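Serpin (Taeniopygia guttata, PDB 5HGC) probably inhibits serine proteases and binds cortisol. Local coordinates at residues A[31-35]-A[374-378]; A[40-45]-A[97-101]; A[170-174]-A[318-322]; A[175-180]-A[227-233]; A[218-222]-A[244-248]. All coordinates share one frame; numbering follows the deposited sequence.

Interaction 1 of 5, residues A[31-35]-A[374-378]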
# COMPACT_ATOMS: atom_id res chain seq x y z
N PRO A 31 -7.53 -9.06 14.09
CA PRO A 31 -8.80 -8.32 14.06
C PRO A 31 -8.84 -6.99 14.79
O PRO A 31 -9.78 -6.22 14.54
CB PRO A 31 -9.82 -9.32 14.69
CG PRO A 31 -9.10 -10.63 14.74
CD PRO A 31 -7.65 -10.24 14.96
N ASN A 32 -7.84 -6.70 15.63
CA ASN A 32 -7.87 -5.48 16.48
C ASN A 32 -6.61 -4.70 16.49
O ASN A 32 -6.28 -4.00 17.47
CB ASN A 32 -8.19 -5.86 17.92
CG ASN A 32 -9.57 -6.43 18.04
OD1 ASN A 32 -9.72 -7.65 18.08
ND2 ASN A 32 -10.59 -5.55 17.98
N LYS A 33 -5.88 -4.85 15.40
CA LYS A 33 -4.55 -4.25 15.30
C LYS A 33 -4.53 -3.25 14.15
O LYS A 33 -5.31 -3.36 13.18
CB LYS A 33 -3.48 -5.35 15.17
CG LYS A 33 -3.19 -6.15 16.44
CD LYS A 33 -2.48 -5.28 17.48
CE LYS A 33 -2.77 -5.68 18.92
NZ LYS A 33 -1.82 -6.74 19.33
N ASN A 34 -3.66 -2.25 14.28
CA ASN A 34 -3.19 -1.49 13.11
C ASN A 34 -2.91 -2.38 11.88
O ASN A 34 -2.27 -3.45 11.97
CB ASN A 34 -1.97 -0.67 13.53
CG ASN A 34 -2.33 0.50 14.44
OD1 ASN A 34 -3.52 0.76 14.67
ND2 ASN A 34 -1.34 1.22 14.92
N ILE A 35 -3.48 -2.02 10.74
CA ILE A 35 -3.05 -2.59 9.48
C ILE A 35 -2.55 -1.47 8.61
O ILE A 35 -3.26 -0.49 8.45
CB ILE A 35 -4.18 -3.31 8.78
CG1 ILE A 35 -4.77 -4.39 9.72
CG2 ILE A 35 -3.74 -3.87 7.41
CD1 ILE A 35 -3.87 -5.58 9.96
N VAL A 374 -6.14 1.83 14.36
CA VAL A 374 -6.83 1.68 15.64
C VAL A 374 -6.09 2.47 16.74
O VAL A 374 -6.69 2.90 17.71
CB VAL A 374 -7.16 0.19 16.01
CG1 VAL A 374 -7.23 -0.69 14.77
CG2 VAL A 374 -6.15 -0.42 16.95
N ASN A 375 -4.80 2.69 16.58
CA ASN A 375 -4.07 3.43 17.60
C ASN A 375 -2.92 4.22 16.96
O ASN A 375 -1.88 3.68 16.69
CB ASN A 375 -3.61 2.46 18.69
CG ASN A 375 -2.89 3.13 19.84
OD1 ASN A 375 -2.39 4.29 19.79
ND2 ASN A 375 -2.78 2.37 20.90
N PRO A 376 -3.13 5.53 16.76
CA PRO A 376 -2.12 6.31 16.08
C PRO A 376 -0.87 6.62 16.93
O PRO A 376 0.01 7.36 16.47
CB PRO A 376 -2.89 7.59 15.71
CG PRO A 376 -3.91 7.77 16.79
CD PRO A 376 -4.27 6.37 17.21
N THR A 377 -0.77 6.07 18.14
CA THR A 377 0.45 6.31 18.96
C THR A 377 1.44 5.14 19.02
O THR A 377 2.57 5.33 19.50
CB THR A 377 0.14 6.79 20.38
OG1 THR A 377 -0.72 5.83 21.02
CG2 THR A 377 -0.50 8.14 20.33
N ILE A 378 0.97 3.96 18.58
CA ILE A 378 1.76 2.81 18.18
C ILE A 378 2.21 3.09 16.75
O ILE A 378 3.31 3.59 16.53
CB ILE A 378 0.87 1.54 18.18
CG1 ILE A 378 0.53 1.12 19.61
CG2 ILE A 378 1.50 0.37 17.41
CD1 ILE A 378 -0.47 -0.03 19.70

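Interaction 2 of 5, residues A[40-45]-A[97-101]. Unlike the reference sequence in segment 40-45: Thr44 (reference Ala).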
# COMPACT_ATOMS: atom_id res chain seq x y z
N VAL A 40 -0.34 -1.52 -4.18
CA VAL A 40 0.30 -1.39 -5.46
C VAL A 40 1.70 -1.99 -5.43
O VAL A 40 2.09 -2.64 -6.40
CB VAL A 40 0.32 0.06 -5.97
CG1 VAL A 40 1.13 1.03 -5.05
CG2 VAL A 40 0.67 0.05 -7.46
N SER A 41 2.41 -1.79 -4.31
CA SER A 41 3.70 -2.33 -4.08
C SER A 41 3.68 -3.87 -4.03
O SER A 41 4.51 -4.51 -4.68
CB SER A 41 4.30 -1.71 -2.83
OG SER A 41 5.32 -2.54 -2.33
N ILE A 42 2.71 -4.48 -3.33
CA ILE A 42 2.62 -5.94 -3.31
C ILE A 42 2.30 -6.42 -4.70
O ILE A 42 2.97 -7.32 -5.21
CB ILE A 42 1.62 -6.51 -2.29
CG1 ILE A 42 2.11 -6.13 -0.89
CG2 ILE A 42 1.41 -8.02 -2.46
CD1 ILE A 42 1.04 -6.33 0.16
N SER A 43 1.32 -5.80 -5.34
CA SER A 43 0.92 -6.32 -6.63
C SER A 43 2.10 -6.29 -7.56
O SER A 43 2.29 -7.21 -8.32
CB SER A 43 -0.18 -5.50 -7.26
OG SER A 43 -1.39 -5.83 -6.67
N THR A 44 2.87 -5.22 -7.48
CA THR A 44 3.98 -5.00 -8.39
C THR A 44 5.12 -6.01 -8.12
O THR A 44 5.63 -6.54 -9.09
CB THR A 44 4.45 -3.55 -8.28
OG1 THR A 44 3.36 -2.69 -8.64
CG2 THR A 44 5.56 -3.28 -9.21
N ALA A 45 5.45 -6.30 -6.84
CA ALA A 45 6.53 -7.23 -6.50
C ALA A 45 6.20 -8.61 -7.07
O ALA A 45 7.05 -9.21 -7.74
CB ALA A 45 6.77 -7.31 -5.00
N LEU A 97 6.42 8.27 -5.36
CA LEU A 97 6.08 7.34 -4.31
C LEU A 97 7.38 6.66 -3.84
O LEU A 97 7.52 6.30 -2.68
CB LEU A 97 5.10 6.34 -4.89
CG LEU A 97 4.61 5.22 -4.01
CD1 LEU A 97 3.84 5.74 -2.79
CD2 LEU A 97 3.77 4.28 -4.89
N ASN A 98 8.34 6.55 -4.77
CA ASN A 98 9.58 5.84 -4.58
C ASN A 98 9.42 4.40 -4.07
O ASN A 98 10.05 3.99 -3.12
CB ASN A 98 10.60 6.72 -3.83
CG ASN A 98 10.91 8.02 -4.63
OD1 ASN A 98 11.04 8.00 -5.87
ND2 ASN A 98 11.00 9.15 -3.92
N MET A 99 8.58 3.63 -4.74
CA MET A 99 8.32 2.27 -4.27
C MET A 99 9.36 1.38 -4.86
O MET A 99 9.73 1.55 -6.02
CB MET A 99 6.93 1.80 -4.64
CG MET A 99 6.56 1.79 -6.10
SD MET A 99 5.17 0.64 -6.30
CE MET A 99 4.83 1.03 -7.99
N MET A 100 9.85 0.43 -4.06
CA MET A 100 10.99 -0.40 -4.45
C MET A 100 10.79 -1.87 -4.15
O MET A 100 10.21 -2.24 -3.12
CB MET A 100 12.25 0.13 -3.78
CG MET A 100 12.64 1.51 -4.29
SD MET A 100 13.55 2.68 -3.22
CE MET A 100 12.49 2.96 -1.78
N ASN A 101 11.26 -2.67 -5.11
CA ASN A 101 11.28 -4.14 -5.12
C ASN A 101 12.72 -4.59 -5.14
O ASN A 101 13.51 -4.03 -5.90
CB ASN A 101 10.72 -4.63 -6.44
CG ASN A 101 9.25 -4.44 -6.53
OD1 ASN A 101 8.54 -4.52 -5.49
ND2 ASN A 101 8.76 -4.17 -7.75
O HOH W 1 6.52 -3.28 -5.99

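Interaction 3 of 5, residues A[170-174]-A[318-322]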
# COMPACT_ATOMS: atom_id res chain seq x y z
N ALA A 170 11.80 -8.64 -1.21
CA ALA A 170 11.48 -7.45 -0.41
C ALA A 170 10.66 -6.37 -1.23
O ALA A 170 11.12 -5.95 -2.31
CB ALA A 170 12.75 -6.83 0.13
N SER A 171 9.48 -5.93 -0.73
CA SER A 171 8.93 -4.64 -1.21
C SER A 171 8.75 -3.67 -0.08
O SER A 171 8.27 -4.02 1.01
CB SER A 171 7.68 -4.74 -2.07
OG SER A 171 6.62 -5.15 -1.24
N PHE A 172 9.16 -2.43 -0.35
CA PHE A 172 9.07 -1.44 0.66
C PHE A 172 8.79 -0.10 0.02
O PHE A 172 9.10 0.13 -1.14
CB PHE A 172 10.34 -1.43 1.50
CG PHE A 172 11.60 -1.37 0.69
CD1 PHE A 172 12.10 -2.52 0.03
CD2 PHE A 172 12.32 -0.16 0.59
CE1 PHE A 172 13.29 -2.44 -0.72
CE2 PHE A 172 13.52 -0.11 -0.15
CZ PHE A 172 13.99 -1.23 -0.81
N VAL A 173 8.22 0.80 0.80
CA VAL A 173 7.74 2.11 0.29
C VAL A 173 7.46 3.00 1.47
O VAL A 173 6.83 2.56 2.43
CB VAL A 173 6.50 1.97 -0.64
CG1 VAL A 173 5.40 1.18 0.05
CG2 VAL A 173 6.06 3.33 -1.12
N TYR A 174 8.00 4.21 1.40
CA TYR A 174 7.73 5.28 2.36
C TYR A 174 7.00 6.42 1.58
O TYR A 174 7.34 6.70 0.41
CB TYR A 174 9.03 5.84 2.99
CG TYR A 174 8.83 7.18 3.70
CD1 TYR A 174 8.42 7.24 5.07
CD2 TYR A 174 9.00 8.42 3.01
CE1 TYR A 174 8.26 8.47 5.73
CE2 TYR A 174 8.80 9.65 3.66
CZ TYR A 174 8.43 9.67 5.00
OH TYR A 174 8.25 10.87 5.62
N VAL A 318 8.89 -10.18 2.47
CA VAL A 318 8.64 -9.11 3.44
C VAL A 318 8.17 -7.86 2.74
O VAL A 318 8.80 -7.43 1.77
CB VAL A 318 9.87 -8.79 4.28
CG1 VAL A 318 9.49 -7.82 5.40
CG2 VAL A 318 10.36 -10.08 4.92
N HIS A 319 7.03 -7.31 3.20
CA HIS A 319 6.52 -6.02 2.74
C HIS A 319 6.52 -5.00 3.86
O HIS A 319 5.99 -5.28 4.93
CB HIS A 319 5.13 -6.17 2.20
CG HIS A 319 4.50 -4.86 1.84
ND1 HIS A 319 4.90 -4.12 0.74
CD2 HIS A 319 3.54 -4.13 2.47
CE1 HIS A 319 4.19 -3.01 0.70
NE2 HIS A 319 3.36 -2.99 1.73
N LYS A 320 7.12 -3.83 3.67
CA LYS A 320 7.04 -2.79 4.70
C LYS A 320 6.59 -1.46 4.07
O LYS A 320 7.22 -0.97 3.12
CB LYS A 320 8.36 -2.63 5.48
CG LYS A 320 8.28 -1.81 6.78
CD LYS A 320 9.57 -1.96 7.59
CE LYS A 320 9.48 -1.51 9.06
NZ LYS A 320 9.83 -0.08 9.39
N ALA A 321 5.48 -0.91 4.59
CA ALA A 321 4.98 0.39 4.13
C ALA A 321 5.05 1.37 5.27
O ALA A 321 4.81 1.03 6.41
CB ALA A 321 3.57 0.31 3.59
N SER A 322 5.36 2.61 4.95
CA SER A 322 5.56 3.58 5.97
C SER A 322 5.04 4.95 5.51
O SER A 322 5.21 5.38 4.36
CB SER A 322 7.04 3.58 6.27
OG SER A 322 7.27 4.36 7.37

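Interaction 4 of 5, residues A[175-180]-A[227-233]. Unlike the reference sequence in segment 175-180: Ser178 (reference Asn).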
# COMPACT_ATOMS: atom_id res chain seq x y z
N PHE A 175 6.04 7.07 2.25
CA PHE A 175 5.37 8.21 1.66
C PHE A 175 5.07 9.24 2.73
O PHE A 175 4.77 8.90 3.89
CB PHE A 175 4.10 7.74 0.91
CG PHE A 175 3.32 8.86 0.21
CD1 PHE A 175 3.81 9.44 -0.99
CD2 PHE A 175 2.12 9.34 0.74
CE1 PHE A 175 3.09 10.47 -1.64
CE2 PHE A 175 1.41 10.37 0.09
CZ PHE A 175 1.90 10.94 -1.10
N LYS A 176 5.18 10.50 2.34
CA LYS A 176 4.61 11.64 3.08
C LYS A 176 4.03 12.59 2.05
O LYS A 176 4.72 13.06 1.10
CB LYS A 176 5.66 12.33 3.94
CG LYS A 176 5.20 13.63 4.59
CD LYS A 176 6.04 13.93 5.84
CE LYS A 176 5.58 15.22 6.48
NZ LYS A 176 6.57 15.85 7.39
N GLY A 177 2.75 12.86 2.18
CA GLY A 177 2.17 13.70 1.18
C GLY A 177 2.28 15.15 1.59
O GLY A 177 2.34 15.47 2.79
N SER A 178 2.29 16.03 0.61
CA SER A 178 1.97 17.41 0.91
C SER A 178 0.46 17.71 0.69
O SER A 178 -0.09 17.47 -0.41
CB SER A 178 2.85 18.33 0.08
OG SER A 178 2.69 19.65 0.52
N TRP A 179 -0.19 18.26 1.72
CA TRP A 179 -1.63 18.53 1.67
C TRP A 179 -2.00 19.65 0.71
O TRP A 179 -1.41 20.73 0.78
CB TRP A 179 -2.15 18.91 3.07
CG TRP A 179 -2.22 17.76 4.00
CD1 TRP A 179 -1.67 17.70 5.26
CD2 TRP A 179 -2.90 16.50 3.79
NE1 TRP A 179 -1.94 16.46 5.82
CE2 TRP A 179 -2.70 15.72 4.94
CE3 TRP A 179 -3.63 15.95 2.72
CZ2 TRP A 179 -3.22 14.40 5.08
CZ3 TRP A 179 -4.16 14.63 2.86
CH2 TRP A 179 -3.94 13.88 4.03
N GLU A 180 -3.00 19.44 -0.16
CA GLU A 180 -3.48 20.56 -1.00
C GLU A 180 -3.99 21.73 -0.13
O GLU A 180 -3.68 22.87 -0.43
CB GLU A 180 -4.53 20.12 -2.00
CG GLU A 180 -4.95 21.19 -2.99
CD GLU A 180 -6.20 20.81 -3.77
OE1 GLU A 180 -7.35 20.96 -3.22
OE2 GLU A 180 -6.02 20.33 -4.92
N LEU A 227 -9.42 14.19 1.18
CA LEU A 227 -8.48 15.31 1.18
C LEU A 227 -7.51 15.07 0.07
O LEU A 227 -6.99 13.96 -0.04
CB LEU A 227 -7.72 15.38 2.52
CG LEU A 227 -8.52 15.73 3.78
CD1 LEU A 227 -7.60 16.05 4.96
CD2 LEU A 227 -9.44 16.90 3.45
N HIS A 228 -7.26 16.08 -0.77
CA HIS A 228 -6.26 15.92 -1.82
C HIS A 228 -4.90 16.22 -1.29
O HIS A 228 -4.69 17.12 -0.46
CB HIS A 228 -6.53 16.82 -3.02
CG HIS A 228 -7.75 16.44 -3.78
ND1 HIS A 228 -7.99 15.14 -4.19
CD2 HIS A 228 -8.79 17.17 -4.20
CE1 HIS A 228 -9.15 15.10 -4.83
NE2 HIS A 228 -9.64 16.32 -4.86
N TYR A 229 -3.96 15.44 -1.81
CA TYR A 229 -2.55 15.86 -1.80
C TYR A 229 -2.23 16.78 -3.00
O TYR A 229 -2.90 16.71 -4.08
CB TYR A 229 -1.68 14.63 -1.82
CG TYR A 229 -1.64 13.83 -0.53
CD1 TYR A 229 -1.09 14.36 0.65
CD2 TYR A 229 -2.15 12.51 -0.48
CE1 TYR A 229 -1.02 13.61 1.82
CE2 TYR A 229 -2.12 11.75 0.68
CZ TYR A 229 -1.52 12.29 1.81
OH TYR A 229 -1.45 11.53 2.95
N ASN A 230 -1.22 17.62 -2.83
CA ASN A 230 -0.56 18.26 -3.98
C ASN A 230 -0.08 17.18 -4.89
O ASN A 230 0.44 16.16 -4.42
CB ASN A 230 0.64 19.10 -3.54
CG ASN A 230 0.22 20.40 -2.93
OD1 ASN A 230 0.86 20.89 -1.99
ND2 ASN A 230 -0.89 20.98 -3.44
N GLY A 231 -0.25 17.37 -6.18
CA GLY A 231 0.10 16.32 -7.10
C GLY A 231 -1.18 15.59 -7.42
O GLY A 231 -2.23 16.18 -7.53
N SER A 232 -1.11 14.29 -7.57
CA SER A 232 -2.29 13.56 -7.99
C SER A 232 -2.81 12.56 -6.93
O SER A 232 -3.86 11.96 -7.16
CB SER A 232 -2.02 12.83 -9.30
OG SER A 232 -0.83 12.06 -9.16
N ALA A 233 -2.09 12.36 -5.82
CA ALA A 233 -2.53 11.45 -4.74
C ALA A 233 -3.70 12.06 -4.02
O ALA A 233 -3.82 13.25 -3.96
CB ALA A 233 -1.42 11.12 -3.73
O HOH W 2 0.93 12.31 4.15
O HOH W 3 2.14 15.59 -2.34
O HOH W 4 -4.36 18.29 -5.91

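Interaction 5 of 5, residues A[218-222]-A[244-248]. With SO4 (sulfate ion), chain E.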
# COMPACT_ATOMS: atom_id res chain seq x y z
N GLU A 218 -25.37 5.38 5.15
CA GLU A 218 -26.15 4.76 6.22
C GLU A 218 -25.88 3.28 6.23
O GLU A 218 -25.54 2.74 7.29
CB GLU A 218 -27.67 5.03 6.16
CG GLU A 218 -28.10 6.46 6.42
CD GLU A 218 -28.22 7.25 5.13
OE1 GLU A 218 -27.51 6.91 4.15
OE2 GLU A 218 -29.04 8.20 5.07
N GLU A 219 -26.00 2.63 5.06
CA GLU A 219 -25.66 1.21 4.88
C GLU A 219 -24.41 0.82 5.68
O GLU A 219 -24.43 -0.18 6.40
CB GLU A 219 -25.39 0.87 3.41
CG GLU A 219 -26.40 1.35 2.39
CD GLU A 219 -26.54 0.36 1.23
OE1 GLU A 219 -25.87 -0.71 1.26
OE2 GLU A 219 -27.33 0.65 0.30
N LEU A 220 -23.34 1.63 5.57
CA LEU A 220 -22.14 1.25 6.25
C LEU A 220 -21.87 1.96 7.56
O LEU A 220 -20.99 1.53 8.32
CB LEU A 220 -20.93 1.25 5.32
CG LEU A 220 -21.05 0.28 4.14
CD1 LEU A 220 -19.79 0.36 3.32
CD2 LEU A 220 -21.23 -1.15 4.60
N SER A 221 -22.62 3.02 7.85
CA SER A 221 -22.47 3.77 9.12
C SER A 221 -21.10 4.43 9.25
O SER A 221 -20.44 4.40 10.32
CB SER A 221 -22.77 2.88 10.34
OG SER A 221 -23.77 1.92 10.01
N CYS A 222 -20.70 5.06 8.14
CA CYS A 222 -19.36 5.61 7.93
C CYS A 222 -19.41 7.03 7.50
O CYS A 222 -20.12 7.36 6.55
CB CYS A 222 -18.73 4.93 6.72
SG CYS A 222 -18.13 3.34 7.10
N LYS A 244 -19.01 -0.53 14.32
CA LYS A 244 -19.23 -0.81 12.89
C LYS A 244 -17.99 -1.14 12.03
O LYS A 244 -18.11 -1.45 10.85
CB LYS A 244 -20.11 0.27 12.26
CG LYS A 244 -21.52 0.25 12.85
CD LYS A 244 -22.46 -0.66 12.07
CE LYS A 244 -23.89 -0.54 12.58
NZ LYS A 244 -24.03 -1.20 13.91
N MET A 245 -16.82 -1.13 12.66
CA MET A 245 -15.57 -1.49 11.98
C MET A 245 -15.57 -2.91 11.38
O MET A 245 -15.28 -3.02 10.18
CB MET A 245 -14.37 -1.24 12.89
CG MET A 245 -13.01 -1.49 12.24
SD MET A 245 -12.59 -0.29 10.93
CE MET A 245 -11.93 1.05 11.95
N LYS A 246 -15.91 -3.96 12.16
CA LYS A 246 -15.89 -5.38 11.67
C LYS A 246 -16.69 -5.44 10.38
O LYS A 246 -16.25 -5.99 9.36
CB LYS A 246 -16.35 -6.45 12.72
N GLN A 247 -17.85 -4.79 10.41
CA GLN A 247 -18.77 -4.81 9.28
C GLN A 247 -18.18 -4.14 8.01
O GLN A 247 -18.26 -4.70 6.90
CB GLN A 247 -20.11 -4.21 9.72
CG GLN A 247 -21.33 -4.66 8.91
CD GLN A 247 -21.92 -3.57 8.01
OE1 GLN A 247 -22.10 -2.40 8.43
NE2 GLN A 247 -22.25 -3.97 6.76
N LEU A 248 -17.58 -2.95 8.20
CA LEU A 248 -16.88 -2.22 7.16
C LEU A 248 -15.72 -3.05 6.54
O LEU A 248 -15.68 -3.20 5.30
CB LEU A 248 -16.33 -0.92 7.73
CG LEU A 248 -15.49 -0.07 6.77
CD1 LEU A 248 -16.28 0.37 5.53
CD2 LEU A 248 -14.98 1.13 7.53
S SO4 E . -15.41 -1.28 16.64
O1 SO4 E . -15.98 -0.50 17.76
O2 SO4 E . -16.42 -1.41 15.56
O3 SO4 E . -14.21 -0.51 16.21
O4 SO4 E . -15.05 -2.65 17.07

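Interaction 1 of 5, residues A[31-35]-A[374-378]
Asn34 OD1 is held by two backbone amides in a row. Val374 N donates to it over 2.8 Å, lying nearly along the C=O axis. Asn375 N donates over 3.0 Å, and this second donor lies in the carbonyl plane on a lone pair. The same side chain gives a bond back. Asn34 ND2 points its N-H at Asn375 O, 3.1 Å away, with an almost straight angle of 178°. The acceptor lies in the amide plane of Asn34, but the donor stands 40° above the carbonyl plane of Asn375. Three bonds therefore fix the amide's rotation and settle which end is oxygen. With CG beside the backbone N (chi1 -72°), the amide reaches residues 374 and 375.

The contact joins the two ends of the chain within the serpin fold. Residues 31-35 lead from helix 12-29 into strand 35-37. Residues 374-378 follow strand 366-373, the antiparallel neighbour of strand 35-37, and run to the last modelled residue.

Apolar groups fill in around the amide. Val374 sets its two methyls against successive carbonyls, with CG2 3.6 Å from Asn32 O and CG1 3.7 Å from Lys33 O. Ile378 lays CG2 beside Asn34 ND2 at 3.9 Å. Residues 375-378 form a type I turn. Asn375 OD1 braces it as an Asx turn, accepting from Thr377 N and also from Thr377 OG1, the latter at 2.6 Å. Beyond the two segments, Pro376 rests on Val203 and Phe276, and Asn34 touches Ile278.

Interaction 2 of 5, residues A[40-45]-A[97-101]
Met99 carries its CG between its backbone N and carbonyl carbon (chi1 58°), and from there the chain runs extended toward the helix at Ser41 and Thr44. This brings SD to 4.0 Å from Ser41 CA. The methyl CE goes on to Thr44, whose side chain it crosses at about a right angle, 4.1 Å from Thr44 OG1. Thr44 turns OG1 back beside its own backbone N (chi1 -60°). OG1 donates to Val40 O over 2.6 Å, one turn earlier. Thr44 N also bonds to Val40 O, from the opposite face of the carbonyl plane. The hydroxyl is thus spent on the helix, and the methyl CG2 is set 3.6 Å from Asn101 ND2.

Asn101 lies across the helix backbone at Ala45, with OD1 3.3 Å from Ala45 CB. Val40 and Leu97 meet tip to tip, Val40 CG1 to Leu97 CD2 at 4.2 Å. A water donates to Ser41 O over 2.7 Å and sits next to Asn101 OD1; its modelled distance there is too short to be trusted.

The contact sets the first turns of helix 39-52 against residues leading into strand 100-106, in the core of the serpin fold. Helix 74-89 closes the same space, with Leu84 on Val40, Phe81 on Thr44 and Leu88 on Met99. Ser41 OG has a weak bond to Ser171 OG on the next strand. No direct hydrogen bond crosses between the two segments. They are joined by apolar, sulfur and amide-to-methyl packing, with water reaching the buried carbonyl of Ser41.

Interaction 3 of 5, residues A[170-174]-A[318-322]
Ala170 to Tyr174 pair in parallel with Val318 to Ser322, residue for residue. These are the central strands of serpin sheet A, between which the reactive loop of an inhibitory serpin inserts. Here they bond directly to each other, as in the native state with the loop expelled.

Four backbone bonds join them. Ser171 N donates to Val318 O, and Lys320 N to Ser171 O at 2.9 Å. Val173 N then donates to Lys320 O, and Ser322 N to Val173 O. Short CA-H...O contacts fill in between; Phe172 CA to Lys320 O is 3.1 Å.

Apolar contact is slight. Val173 CG1 lies 4.1 Å from Ala321 CB, on the face shared with Ser171 and His319. On the other face, Phe172 leads off to Tyr145 and Ile146 of helix 135-149. Tyr174 keeps Ser322 OG at its ring edge, while its OH bonds to Asp324.

One side-chain bond crosses the pair, beside helix 39-52. His319 NE2 is bonded to Ser38 N. Ser171 OG lies in the imidazole plane at the ring edge, 2.8 Å from His319 ND1.

Interaction 4 of 5, residues A[175-180]-A[227-233]
Tyr229 pushes its ring into a slot between Trp179 and Phe175. Trp179 covers one face as an offset stack; the centroids of its six-membered ring and the tyrosine ring are 4.3 Å apart and the planes only 7° apart. Phe175 comes to the opposite face edge-on, with CE2 3.8 Å from Tyr229 CE2 and the planes at 86°. Gly177 supplies the hollow beside them. Its bare CA lies 3.3 Å from Tyr229 CE1, so the backbone itself borders the ring. The tyrosine reaches this slot with CG beside its backbone N (chi1 -72°), and the ring is folded back toward 175-180.

Trp179 is flanked in turn. Leu227 places CD1 over its opposite face, while Leu227 CB lies 3.7 Å from Trp179 CZ3, and His228 O sits at the ring edge. The small bump of Ala233 CB touches Phe175 CZ, 4.2 Å away.

The place is the end of serpin sheet A at the breach, where strand 167-176 ends and the chain meets the turn between strands 222-228 and 233-240 of sheet B. Trp179 fits the breach tryptophan of serpins, at the site where the reactive loop starts to insert. Met357 of strand 355-361 touches both Trp179 and Tyr229.

Backbone bonds hold the two segments at a single bridge between Trp179 and Tyr229. Asn230 N donates to Ser178 O over 2.7 Å, and Glu180 N to His228 O over 2.9 Å. A water joins Gly177 N to Tyr229 OH at the rim of the slot. On the outer side, Glu180 runs alongside His228, their CB atoms 4.0 Å apart, and His228 ND1 bonds to Thr234.

Interaction 5 of 5, residues A[218-222]-A[244-248]
Leu220 spreads its two methyls over neighbouring residues of the helix. CD2 lies 3.7 Å from Gln247 NE2, and CD1 lies 4.1 Å from Leu248 CD1. It meets both side chains at about a right angle. Leu248 throws CG anti to its backbone N (chi1 177°), and this carries its methyls across to the loop. There Cys222 SG rests against both, 3.8 Å from CD1 and almost as near to CD2 of Leu248. Leu220 and Cys222 thus both pack on Leu248. Trp260 and Val238 cover further parts of Leu248.

Ser221 meets the aliphatic part of Lys244. Its OG is 3.6 Å from Lys244 CD and equally near CE, while its CB lies against CG. The lysine is bent at chi2, where CD turns off (-91°), so its stem follows the serine before the amino group leads away. Gln247 OE1 comes no nearer than 3.8 Å to Glu219 O, and no hydrogen bond joins the two segments.

At the N-terminal end of helix 245-251 a sulfate, probably from the crystallisation liquor, is bound. Met245 N donates to its O2 over 2.9 Å, and Gly243 N is a further donor. The helix dipole would be expected to favour an anion there.

Ser221 takes the positive phi (64°) usual at the first position of a G1 bulge. Ser221 and Cys222 both face the last residue of strand 211-217, which makes a G1 beta bulge. The whole is a bulged hairpin end of serpin sheet B, overlaid by the short helix 245-251.

Interaction 1 is the outermost closure: residues 31-35, just after helix 12-29, meet the C-terminal 374-378, and the other four contacts lie between them in sequence. Interaction 2 closes first, bringing helix 39-52 to strand 100-106. Interaction 3 opens after it and pairs strands 167-176 and 316-325. The two touch, through Met100 O to Phe172 N. Interactions 4 and 5 both fall within the span of interaction 3 and cross each other, their segments alternating along the chain. Interactions 3 and 4 touch where Ser322 O meets Phe175 N. Interaction 4 continues strand 167-176 to the strands of sheet B, while interaction 5, about 26 Å away between centres, fastens helix 245-251 to a hairpin end.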